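PDB 2XEM: DynE7 from Micromonospora chersina, which is a hot-dog fold thioesterase of dynemicin biosynthesis that binds a conjugated polyene ketone and probably releases polyketide chains from their thioester carrier. Local coordinates for residues M85-I95 with L138-V147. Residues are numbered along the deposited sequence; the frame is centred on the assembly and turned at random.
Sequences MMLDRLDGHRI and LRRALSRYAV
Leu87 and Ala146 form a single backbone bridge. Leu87 N donates to Tyr145 O at 2.9 Å, and Val147 N donates to Leu87 O at 2.8 Å. One water donates to both Asp88 O and Val147 O, extending the link by a residue.

Apolar contacts fill the space between helix and strands. Leu142 is central: its CD1 lies 3.5 Å from Ile95 CG2 and 3.8 Å from Leu90 CD1. With chi1 at 175°, Leu87 turns CG away from its own backbone N and lays both methyls against Leu142, CD2 being 4.0 Å from its CB. Ile95 CD1 meets Leu138 CD2. At the outer end, the Leu90 side chain crosses that of Arg139 at about a right angle, with CD2 against the methylene CG.

Met86 bends at chi3 (78°), bringing CE to 3.4 Å from Tyr145 O, while its CB packs on Val147 CG2. Shortening Met86 to an alanine removes the bent thioether, and would probably open a gap beside Tyr145 O and Ala146 O. Val147 CG2 also lies alongside Asp88 OD1, which is hydrogen-bonded to Ser98 OG.

Asp88 and Arg89 face Ala96 in a classic beta bulge. The arrangement packs the C-terminal helix 136-143 and its tail against the curled antiparallel sheet of the hot-dog fold.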
ATOM      1  N   MET D  85     -12.164   3.792 -17.872  1.00 23.00           N
ATOM      2  CA  MET D  85     -11.410   2.832 -18.665  1.00 23.16           C
ATOM      3  C   MET D  85     -11.971   2.651 -20.077  1.00 24.25           C
ATOM      4  O   MET D  85     -13.183   2.536 -20.272  1.00 22.82           O
ATOM      5  CB  MET D  85     -11.343   1.487 -17.946  1.00 26.17           C
ATOM      6  CG  MET D  85     -10.369   0.509 -18.568  1.00 32.58           C
ATOM      7  SD  MET D  85     -10.297  -1.028 -17.623  1.00 40.63           S
ATOM      8  CE  MET D  85     -11.963  -1.722 -18.047  1.00 37.63           C
ATOM      9  N   MET D  86     -11.074   2.571 -21.056  1.00 20.85           N
ATOM     10  CA  MET D  86     -11.431   2.225 -22.436  1.00 22.14           C
ATOM     11  C   MET D  86     -10.517   1.155 -22.991  1.00 24.61           C
ATOM     12  O   MET D  86      -9.350   1.089 -22.608  1.00 23.74           O
ATOM     13  CB  MET D  86     -11.361   3.470 -23.324  1.00 26.03           C
ATOM     14  CG  MET D  86     -12.414   4.485 -22.949  1.00 31.29           C
ATOM     15  SD  MET D  86     -12.827   5.655 -24.190  1.00 39.96           S
ATOM     16  CE  MET D  86     -13.894   4.637 -25.255  1.00 36.45           C
ATOM     17  N   LEU D  87     -11.046   0.321 -23.891  1.00 21.51           N
ATOM     18  CA  LEU D  87     -10.236  -0.615 -24.655  1.00 22.67           C
ATOM     19  C   LEU D  87      -9.508   0.116 -25.785  1.00 27.80           C
ATOM     20  O   LEU D  87     -10.145   0.733 -26.637  1.00 26.81           O
ATOM     21  CB  LEU D  87     -11.083  -1.780 -25.209  1.00 23.95           C
ATOM     22  CG  LEU D  87     -10.384  -2.783 -26.129  1.00 28.52           C
ATOM     23  CD1 LEU D  87      -9.454  -3.651 -25.343  1.00 29.06           C
ATOM     24  CD2 LEU D  87     -11.402  -3.635 -26.899  1.00 30.81           C
ATOM     25  N   ASP D  88      -8.164   0.053 -25.785  1.00 27.71           N
ATOM     26  CA  ASP D  88      -7.355   0.567 -26.908  1.00 27.98           C
ATOM     27  C   ASP D  88      -7.229  -0.426 -28.024  1.00 31.35           C
ATOM     28  O   ASP D  88      -7.410  -0.069 -29.186  1.00 30.53           O
ATOM     29  CB  ASP D  88      -5.961   0.981 -26.442  1.00 29.69           C
ATOM     30  CG  ASP D  88      -5.956   2.205 -25.578  1.00 52.58           C
ATOM     31  OD1 ASP D  88      -6.999   2.903 -25.523  1.00 57.43           O
ATOM     32  OD2 ASP D  88      -4.905   2.500 -24.983  1.00 59.68           O
ATOM     33  N   ARG D  89      -6.876  -1.667 -27.678  1.00 30.34           N
ATOM     34  CA  ARG D  89      -6.767  -2.743 -28.657  1.00 33.12           C
ATOM     35  C   ARG D  89      -6.682  -4.102 -27.993  1.00 38.01           C
ATOM     36  O   ARG D  89      -6.209  -4.230 -26.854  1.00 34.49           O
ATOM     37  CB  ARG D  89      -5.623  -2.508 -29.684  1.00 36.89           C
ATOM     38  CG  ARG D  89      -4.238  -2.382 -29.084  1.00 49.02           C
ATOM     39  CD  ARG D  89      -3.362  -1.434 -29.881  1.00 68.96           C
ATOM     40  NE  ARG D  89      -3.174  -0.151 -29.189  1.00 84.27           N
ATOM     41  CZ  ARG D  89      -2.266   0.073 -28.240  1.00 97.81           C
ATOM     42  NH1 ARG D  89      -1.447  -0.899 -27.847  1.00 79.16           N
ATOM     43  NH2 ARG D  89      -2.176   1.268 -27.668  1.00 89.44           N
ATOM     44  N   LEU D  90      -7.173  -5.097 -28.715  1.00 37.78           N
ATOM     45  CA  LEU D  90      -7.126  -6.494 -28.353  1.00 40.79           C
ATOM     46  C   LEU D  90      -6.297  -7.119 -29.425  1.00 50.50           C
ATOM     47  O   LEU D  90      -6.676  -7.059 -30.593  1.00 52.13           O
ATOM     48  CB  LEU D  90      -8.545  -7.072 -28.328  1.00 42.05           C
ATOM     49  CG  LEU D  90      -8.755  -8.131 -27.281  1.00 48.74           C
ATOM     50  CD1 LEU D  90      -9.574  -7.590 -26.100  1.00 48.34           C
ATOM     51  CD2 LEU D  90      -9.382  -9.392 -27.900  1.00 53.53           C
ATOM     52  N   ASP D  91      -5.116  -7.631 -29.047  1.00 50.05           N
ATOM     53  CA  ASP D  91      -4.132  -8.201 -29.966  1.00 51.77           C
ATOM     54  C   ASP D  91      -3.681  -9.590 -29.488  1.00 55.75           C
ATOM     55  O   ASP D  91      -2.683  -9.706 -28.767  1.00 54.74           O
ATOM     56  CB  ASP D  91      -2.944  -7.230 -30.130  1.00 54.28           C
ATOM     57  CG  ASP D  91      -1.910  -7.622 -31.176  1.00 76.20           C
ATOM     58  OD1 ASP D  91      -2.259  -8.388 -32.111  1.00 81.15           O
ATOM     59  OD2 ASP D  91      -0.772  -7.116 -31.099  1.00 82.75           O
ATOM     60  N   GLY D  92      -4.450 -10.617 -29.880  1.00 52.64           N
ATOM     61  CA  GLY D  92      -4.208 -12.014 -29.532  1.00 52.25           C
ATOM     62  C   GLY D  92      -4.673 -12.358 -28.133  1.00 53.99           C
ATOM     63  O   GLY D  92      -5.877 -12.316 -27.856  1.00 55.35           O
ATOM     64  N   HIS D  93      -3.714 -12.767 -27.264  1.00 45.52           N
ATOM     65  CA  HIS D  93      -3.854 -12.960 -25.820  1.00 42.98           C
ATOM     66  C   HIS D  93      -3.654 -11.628 -25.048  1.00 37.05           C
ATOM     67  O   HIS D  93      -3.815 -11.616 -23.837  1.00 35.84           O
ATOM     68  CB  HIS D  93      -2.895 -14.084 -25.317  1.00 45.35           C
ATOM     69  CG  HIS D  93      -1.461 -13.692 -25.252  1.00 48.97           C
ATOM     70  ND1 HIS D  93      -0.802 -13.569 -24.044  1.00 50.61           N
ATOM     71  CD2 HIS D  93      -0.601 -13.407 -26.251  1.00 51.40           C
ATOM     72  CE1 HIS D  93       0.435 -13.209 -24.349  1.00 50.17           C
ATOM     73  NE2 HIS D  93       0.603 -13.102 -25.664  1.00 51.05           N
ATOM     74  N   ARG D  94      -3.298 -10.529 -25.743  1.00 29.76           N
ATOM     75  CA  ARG D  94      -3.048  -9.229 -25.113  1.00 28.40           C
ATOM     76  C   ARG D  94      -4.197  -8.231 -25.220  1.00 33.10           C
ATOM     77  O   ARG D  94      -4.899  -8.179 -26.227  1.00 34.04           O
ATOM     78  CB  ARG D  94      -1.763  -8.596 -25.615  1.00 26.67           C
ATOM     79  CG  ARG D  94      -0.536  -9.173 -24.971  1.00 28.03           C
ATOM     80  CD  ARG D  94       0.656  -8.753 -25.813  1.00 35.82           C
ATOM     81  NE  ARG D  94       1.905  -9.298 -25.291  1.00 43.30           N
ATOM     82  CZ  ARG D  94       3.049  -8.630 -25.179  1.00 53.89           C
ATOM     83  NH1 ARG D  94       3.131  -7.367 -25.579  1.00 36.42           N
ATOM     84  NH2 ARG D  94       4.125  -9.222 -24.675  1.00 42.73           N
ATOM     85  N   ILE D  95      -4.366  -7.434 -24.164  1.00 28.29           N
ATOM     86  CA  ILE D  95      -5.390  -6.401 -24.036  1.00 26.89           C
ATOM     87  C   ILE D  95      -4.685  -5.114 -23.628  1.00 29.72           C
ATOM     88  O   ILE D  95      -4.062  -5.073 -22.574  1.00 28.17           O
ATOM     89  CB  ILE D  95      -6.465  -6.805 -22.959  1.00 28.10           C
ATOM     90  CG1 ILE D  95      -7.149  -8.163 -23.280  1.00 28.77           C
ATOM     91  CG2 ILE D  95      -7.484  -5.683 -22.758  1.00 27.15           C
ATOM     92  CD1 ILE D  95      -7.783  -8.846 -22.063  1.00 32.21           C
ATOM     93  N   LEU D 138     -14.806 -11.812 -21.912  1.00 22.75           N
ATOM     94  CA  LEU D 138     -14.004 -10.621 -21.703  1.00 20.80           C
ATOM     95  C   LEU D 138     -13.864  -9.821 -23.010  1.00 24.58           C
ATOM     96  O   LEU D 138     -14.021  -8.609 -22.988  1.00 22.31           O
ATOM     97  CB  LEU D 138     -12.622 -11.004 -21.114  1.00 19.90           C
ATOM     98  CG  LEU D 138     -11.631  -9.882 -20.800  1.00 23.62           C
ATOM     99  CD1 LEU D 138     -12.298  -8.737 -19.956  1.00 24.66           C
ATOM    100  CD2 LEU D 138     -10.421 -10.441 -20.066  1.00 22.19           C
ATOM    101  N   ARG D 139     -13.582 -10.493 -24.138  1.00 23.19           N
ATOM    102  CA  ARG D 139     -13.566  -9.871 -25.470  1.00 25.04           C
ATOM    103  C   ARG D 139     -14.873  -9.080 -25.699  1.00 30.73           C
ATOM    104  O   ARG D 139     -14.837  -7.885 -26.011  1.00 30.74           O
ATOM    105  CB  ARG D 139     -13.409 -10.964 -26.568  1.00 26.05           C
ATOM    106  CG  ARG D 139     -13.060 -10.409 -27.946  1.00 47.64           C
ATOM    107  CD  ARG D 139     -13.677 -11.213 -29.084  1.00 66.87           C
ATOM    108  NE  ARG D 139     -13.564 -10.547 -30.391  1.00 79.76           N
ATOM    109  CZ  ARG D 139     -14.397  -9.610 -30.851  1.00 93.82           C
ATOM    110  NH1 ARG D 139     -15.404  -9.174 -30.099  1.00 79.38           N
ATOM    111  NH2 ARG D 139     -14.218  -9.091 -32.059  1.00 77.36           N
ATOM    112  N   ARG D 140     -16.007  -9.764 -25.508  1.00 27.26           N
ATOM    113  CA  ARG D 140     -17.368  -9.256 -25.591  1.00 28.79           C
ATOM    114  C   ARG D 140     -17.562  -7.997 -24.694  1.00 30.28           C
ATOM    115  O   ARG D 140     -18.041  -6.968 -25.154  1.00 29.87           O
ATOM    116  CB  ARG D 140     -18.310 -10.401 -25.157  1.00 31.22           C
ATOM    117  CG  ARG D 140     -19.684 -10.376 -25.713  1.00 32.67           C
ATOM    118  CD  ARG D 140     -20.335 -11.752 -25.673  1.00 34.39           C
ATOM    119  NE  ARG D 140     -20.606 -12.243 -24.310  1.00 35.05           N
ATOM    120  CZ  ARG D 140     -20.219 -13.430 -23.839  1.00 42.59           C
ATOM    121  NH1 ARG D 140     -19.538 -14.272 -24.610  1.00 38.82           N
ATOM    122  NH2 ARG D 140     -20.504 -13.782 -22.599  1.00 27.64           N
ATOM    123  N   ALA D 141     -17.152  -8.086 -23.439  1.00 26.11           N
ATOM    124  CA  ALA D 141     -17.319  -7.016 -22.445  1.00 23.75           C
ATOM    125  C   ALA D 141     -16.449  -5.766 -22.787  1.00 27.69           C
ATOM    126  O   ALA D 141     -16.961  -4.632 -22.797  1.00 27.57           O
ATOM    127  CB  ALA D 141     -16.993  -7.548 -21.057  1.00 22.44           C
ATOM    128  N   LEU D 142     -15.152  -5.979 -23.101  1.00 24.57           N
ATOM    129  CA  LEU D 142     -14.237  -4.871 -23.462  1.00 24.37           C
ATOM    130  C   LEU D 142     -14.613  -4.168 -24.765  1.00 27.52           C
ATOM    131  O   LEU D 142     -14.438  -2.959 -24.859  1.00 25.34           O
ATOM    132  CB  LEU D 142     -12.796  -5.343 -23.571  1.00 24.65           C
ATOM    133  CG  LEU D 142     -12.065  -5.747 -22.305  1.00 28.15           C
ATOM    134  CD1 LEU D 142     -10.876  -6.571 -22.680  1.00 27.57           C
ATOM    135  CD2 LEU D 142     -11.652  -4.517 -21.459  1.00 28.65           C
ATOM    136  N   SER D 143     -15.145  -4.910 -25.765  1.00 25.51           N
ATOM    137  CA  SER D 143     -15.486  -4.328 -27.064  1.00 26.61           C
ATOM    138  C   SER D 143     -16.577  -3.265 -26.981  1.00 29.80           C
ATOM    139  O   SER D 143     -16.656  -2.414 -27.851  1.00 30.13           O
ATOM    140  CB  SER D 143     -15.816  -5.417 -28.076  1.00 33.90           C
ATOM    141  OG  SER D 143     -14.648  -6.200 -28.261  1.00 44.75           O
ATOM    142  N   ARG D 144     -17.353  -3.251 -25.905  1.00 26.39           N
ATOM    143  CA  ARG D 144     -18.375  -2.211 -25.677  1.00 26.92           C
ATOM    144  C   ARG D 144     -17.761  -0.852 -25.331  1.00 28.87           C
ATOM    145  O   ARG D 144     -18.443   0.165 -25.421  1.00 27.60           O
ATOM    146  CB  ARG D 144     -19.373  -2.647 -24.596  1.00 29.01           C
ATOM    147  CG  ARG D 144     -20.135  -3.923 -24.975  1.00 40.17           C
ATOM    148  CD  ARG D 144     -21.422  -4.128 -24.185  1.00 51.14           C
ATOM    149  NE  ARG D 144     -21.187  -4.233 -22.740  1.00 60.59           N
ATOM    150  CZ  ARG D 144     -21.000  -5.373 -22.084  1.00 79.92           C
ATOM    151  NH1 ARG D 144     -21.019  -6.531 -22.733  1.00 67.53           N
ATOM    152  NH2 ARG D 144     -20.799  -5.366 -20.774  1.00 71.48           N
ATOM    153  N   TYR D 145     -16.465  -0.839 -24.943  1.00 25.27           N
ATOM    154  CA  TYR D 145     -15.737   0.377 -24.565  1.00 25.32           C
ATOM    155  C   TYR D 145     -14.535   0.639 -25.479  1.00 27.19           C
ATOM    156  O   TYR D 145     -13.544   1.226 -25.027  1.00 26.67           O
ATOM    157  CB  TYR D 145     -15.297   0.302 -23.082  1.00 24.69           C
ATOM    158  CG  TYR D 145     -16.457   0.043 -22.144  1.00 27.12           C
ATOM    159  CD1 TYR D 145     -17.280   1.082 -21.713  1.00 29.39           C
ATOM    160  CD2 TYR D 145     -16.794  -1.249 -21.766  1.00 27.38           C
ATOM    161  CE1 TYR D 145     -18.360   0.848 -20.864  1.00 28.50           C
ATOM    162  CE2 TYR D 145     -17.880  -1.496 -20.927  1.00 28.61           C
ATOM    163  CZ  TYR D 145     -18.650  -0.447 -20.467  1.00 37.81           C
ATOM    164  OH  TYR D 145     -19.706  -0.720 -19.631  1.00 45.16           O
ATOM    165  N   ALA D 146     -14.600   0.164 -26.729  1.00 24.17           N
ATOM    166  CA  ALA D 146     -13.526   0.358 -27.709  1.00 25.35           C
ATOM    167  C   ALA D 146     -13.302   1.828 -28.089  1.00 30.00           C
ATOM    168  O   ALA D 146     -14.247   2.560 -28.411  1.00 29.13           O
ATOM    169  CB  ALA D 146     -13.757  -0.483 -28.967  1.00 26.55           C
ATOM    170  N   VAL D 147     -12.028   2.241 -28.048  1.00 27.23           N
ATOM    171  CA  VAL D 147     -11.566   3.526 -28.585  1.00 27.84           C
ATOM    172  C   VAL D 147     -11.810   3.484 -30.099  1.00 32.07           C
ATOM    173  O   VAL D 147     -11.562   2.453 -30.707  1.00 31.88           O
ATOM    174  CB  VAL D 147     -10.069   3.759 -28.200  1.00 30.38           C
ATOM    175  CG1 VAL D 147      -9.415   4.873 -29.029  1.00 30.23           C
ATOM    176  CG2 VAL D 147      -9.941   4.050 -26.713  1.00 28.78           C
TER
HETATM  177  O   HOH W   1     -10.491   0.052 -30.060  1.00 36.61           O